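Local coordinates for protein myosin-I heavy chain (Dictyostelium discoideum, PDB 5EJR) that works as an actin-based motor with ATPase activity in early phagocytosis and adhesion, here represented by its C-terminal MyTH4-FERM tail domain, at residues L130-S135 and I226-T231. Sequence-based numbering, arbitrary orientation.
Sequences LIYFLS and INTYTT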
loop_
_atom_site.group_PDB
_atom_site.type_symbol
_atom_site.label_atom_id
_atom_site.label_comp_id
_atom_site.label_asym_id
_atom_site.label_seq_id
_atom_site.Cartn_x
_atom_site.Cartn_y
_atom_site.Cartn_z
ATOM N N LEU A 130 14.946 -15.849 -3.314
ATOM C CA LEU A 130 13.765 -16.043 -4.157
ATOM C C LEU A 130 12.863 -17.100 -3.537
ATOM O O LEU A 130 11.664 -16.881 -3.474
ATOM C CB LEU A 130 14.170 -16.401 -5.607
ATOM C CG LEU A 130 13.066 -16.886 -6.586
ATOM C CD1 LEU A 130 11.954 -15.857 -6.750
ATOM C CD2 LEU A 130 13.656 -17.178 -7.932
ATOM N N ILE A 131 13.430 -18.198 -3.003
ATOM C CA ILE A 131 12.633 -19.252 -2.354
ATOM C C ILE A 131 11.894 -18.670 -1.140
ATOM O O ILE A 131 10.717 -18.985 -0.910
ATOM C CB ILE A 131 13.498 -20.488 -1.998
ATOM C CG1 ILE A 131 13.941 -21.219 -3.294
ATOM C CG2 ILE A 131 12.756 -21.429 -1.058
ATOM C CD1 ILE A 131 15.120 -22.218 -3.142
ATOM N N TYR A 132 12.583 -17.800 -0.380
ATOM C CA TYR A 132 11.972 -17.126 0.770
ATOM C C TYR A 132 10.744 -16.312 0.330
ATOM O O TYR A 132 9.683 -16.426 0.948
ATOM C CB TYR A 132 12.991 -16.207 1.465
ATOM C CG TYR A 132 12.328 -15.229 2.410
ATOM C CD1 TYR A 132 11.889 -15.634 3.666
ATOM C CD2 TYR A 132 12.086 -13.911 2.025
ATOM C CE1 TYR A 132 11.237 -14.752 4.526
ATOM C CE2 TYR A 132 11.425 -13.020 2.874
ATOM C CZ TYR A 132 11.017 -13.442 4.129
ATOM O OH TYR A 132 10.390 -12.571 4.991
ATOM N N PHE A 133 10.914 -15.477 -0.717
ATOM C CA PHE A 133 9.875 -14.595 -1.257
ATOM C C PHE A 133 8.744 -15.368 -1.926
ATOM O O PHE A 133 7.606 -14.895 -1.926
ATOM C CB PHE A 133 10.466 -13.509 -2.165
ATOM C CG PHE A 133 11.240 -12.436 -1.424
ATOM C CD1 PHE A 133 10.636 -11.683 -0.424
ATOM C CD2 PHE A 133 12.559 -12.148 -1.760
ATOM C CE1 PHE A 133 11.354 -10.688 0.261
ATOM C CE2 PHE A 133 13.279 -11.156 -1.075
ATOM C CZ PHE A 133 12.674 -10.434 -0.065
ATOM N N LEU A 134 9.011 -16.605 -2.401
ATOM C CA LEU A 134 7.944 -17.447 -2.926
ATOM C C LEU A 134 7.189 -18.006 -1.727
ATOM O O LEU A 134 5.952 -17.985 -1.717
ATOM C CB LEU A 134 8.474 -18.640 -3.762
ATOM C CG LEU A 134 9.228 -18.359 -5.053
ATOM C CD1 LEU A 134 9.907 -19.626 -5.557
ATOM C CD2 LEU A 134 8.309 -17.819 -6.129
ATOM N N SER A 135 7.928 -18.520 -0.719
ATOM C CA SER A 135 7.335 -19.151 0.472
ATOM C C SER A 135 6.444 -18.209 1.307
ATOM O O SER A 135 5.545 -18.691 1.984
ATOM C CB SER A 135 8.405 -19.802 1.344
ATOM O OG SER A 135 9.190 -18.821 2.001
ATOM N N ILE A 226 7.634 -2.784 10.980
ATOM C CA ILE A 226 7.018 -3.411 9.805
ATOM C C ILE A 226 7.453 -4.876 9.655
ATOM O O ILE A 226 8.637 -5.184 9.742
ATOM C CB ILE A 226 7.331 -2.530 8.542
ATOM C CG1 ILE A 226 6.525 -2.917 7.302
ATOM C CG2 ILE A 226 8.812 -2.470 8.192
ATOM C CD1 ILE A 226 6.757 -1.930 6.102
ATOM N N ASN A 227 6.493 -5.769 9.481
ATOM C CA ASN A 227 6.737 -7.191 9.250
ATOM C C ASN A 227 6.134 -7.509 7.877
ATOM O O ASN A 227 5.386 -6.690 7.338
ATOM C CB ASN A 227 6.070 -8.058 10.323
ATOM C CG ASN A 227 6.134 -7.519 11.735
ATOM O OD1 ASN A 227 7.134 -6.931 12.174
ATOM N ND2 ASN A 227 5.062 -7.728 12.489
ATOM N N THR A 228 6.433 -8.706 7.329
ATOM C CA THR A 228 5.953 -9.217 6.034
ATOM C C THR A 228 4.458 -9.005 5.813
ATOM O O THR A 228 4.053 -8.588 4.734
ATOM C CB THR A 228 6.287 -10.724 5.927
ATOM O OG1 THR A 228 7.685 -10.887 6.151
ATOM C CG2 THR A 228 5.911 -11.324 4.581
ATOM N N TYR A 229 3.653 -9.290 6.841
ATOM C CA TYR A 229 2.211 -9.268 6.768
ATOM C C TYR A 229 1.555 -8.067 7.450
ATOM O O TYR A 229 0.348 -8.093 7.675
ATOM C CB TYR A 229 1.663 -10.594 7.320
ATOM C CG TYR A 229 2.235 -11.820 6.620
ATOM C CD1 TYR A 229 1.802 -12.187 5.350
ATOM C CD2 TYR A 229 3.232 -12.588 7.215
ATOM C CE1 TYR A 229 2.302 -13.323 4.711
ATOM C CE2 TYR A 229 3.771 -13.708 6.568
ATOM C CZ TYR A 229 3.294 -14.073 5.320
ATOM O OH TYR A 229 3.816 -15.157 4.661
ATOM N N THR A 230 2.316 -7.008 7.751
ATOM C CA THR A 230 1.712 -5.844 8.420
ATOM C C THR A 230 0.671 -5.155 7.528
ATOM O O THR A 230 0.957 -4.823 6.372
ATOM C CB THR A 230 2.788 -4.890 8.940
ATOM O OG1 THR A 230 3.638 -5.610 9.841
ATOM C CG2 THR A 230 2.194 -3.666 9.677
ATOM N N THR A 231 -0.523 -4.923 8.084
ATOM C CA THR A 231 -1.562 -4.186 7.361
ATOM C C THR A 231 -1.419 -2.680 7.612
ATOM O O THR A 231 -0.800 -2.244 8.597
ATOM C CB THR A 231 -2.965 -4.627 7.777
ATOM O OG1 THR A 231 -3.149 -4.307 9.155
ATOM C CG2 THR A 231 -3.252 -6.091 7.475
HETATM O O HOH W 1 9.335 -9.611 4.045
#
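Tyr-132 reaches out from helix 121-137 with its phenol oxygen and meets the hydroxyl of Thr-228, the two groups approaching from different domains and touching at their ends. The pair joins the helical MyTH4 domain to the ubiquitin-like first lobe of the FERM domain, whose loop between strand 221-225 and helix 232-243 carries the threonine. Direct contact is slight: Tyr-132 OH lies 3.4 Å from Thr-228 OG1, and the two segments bury just 66 Å² between them. A water bridges the same two groups, 3.3 Å from Tyr-132 OH and 3.0 Å from Thr-228 OG1, so that both hydroxyls share it.

With CG anti to the backbone N and beside the carbonyl carbon (chi1 165°), the tyrosine ring carries its hydroxyl to the loop. Around the ring, Phe-200 of helix 194-205 stacks on it, while Phe-133 CE1 sits at its edge, in the ring plane; in turn CD2 of Tyr-132 lies 3.6 Å above one face of the Phe-133 ring, toward its rim.

On the FERM side, Thr-228 occupies a type I beta turn running from Asn-227 to Thr-230. The turn is tied by Thr-230 N to Asn-227 O, and Thr-230 OG1 accepts a further bond from the backbone N of Asn-227 (2.9 Å). Next along the turn, Tyr-229 gives a second link between the domains, its OH hydrogen-bonding to Ile-136 O on the same MyTH4 helix. The two loop residues also pack on one another: the methyl CG2 of Thr-228 rests 3.7 Å above the centre of one face of the Tyr-229 ring.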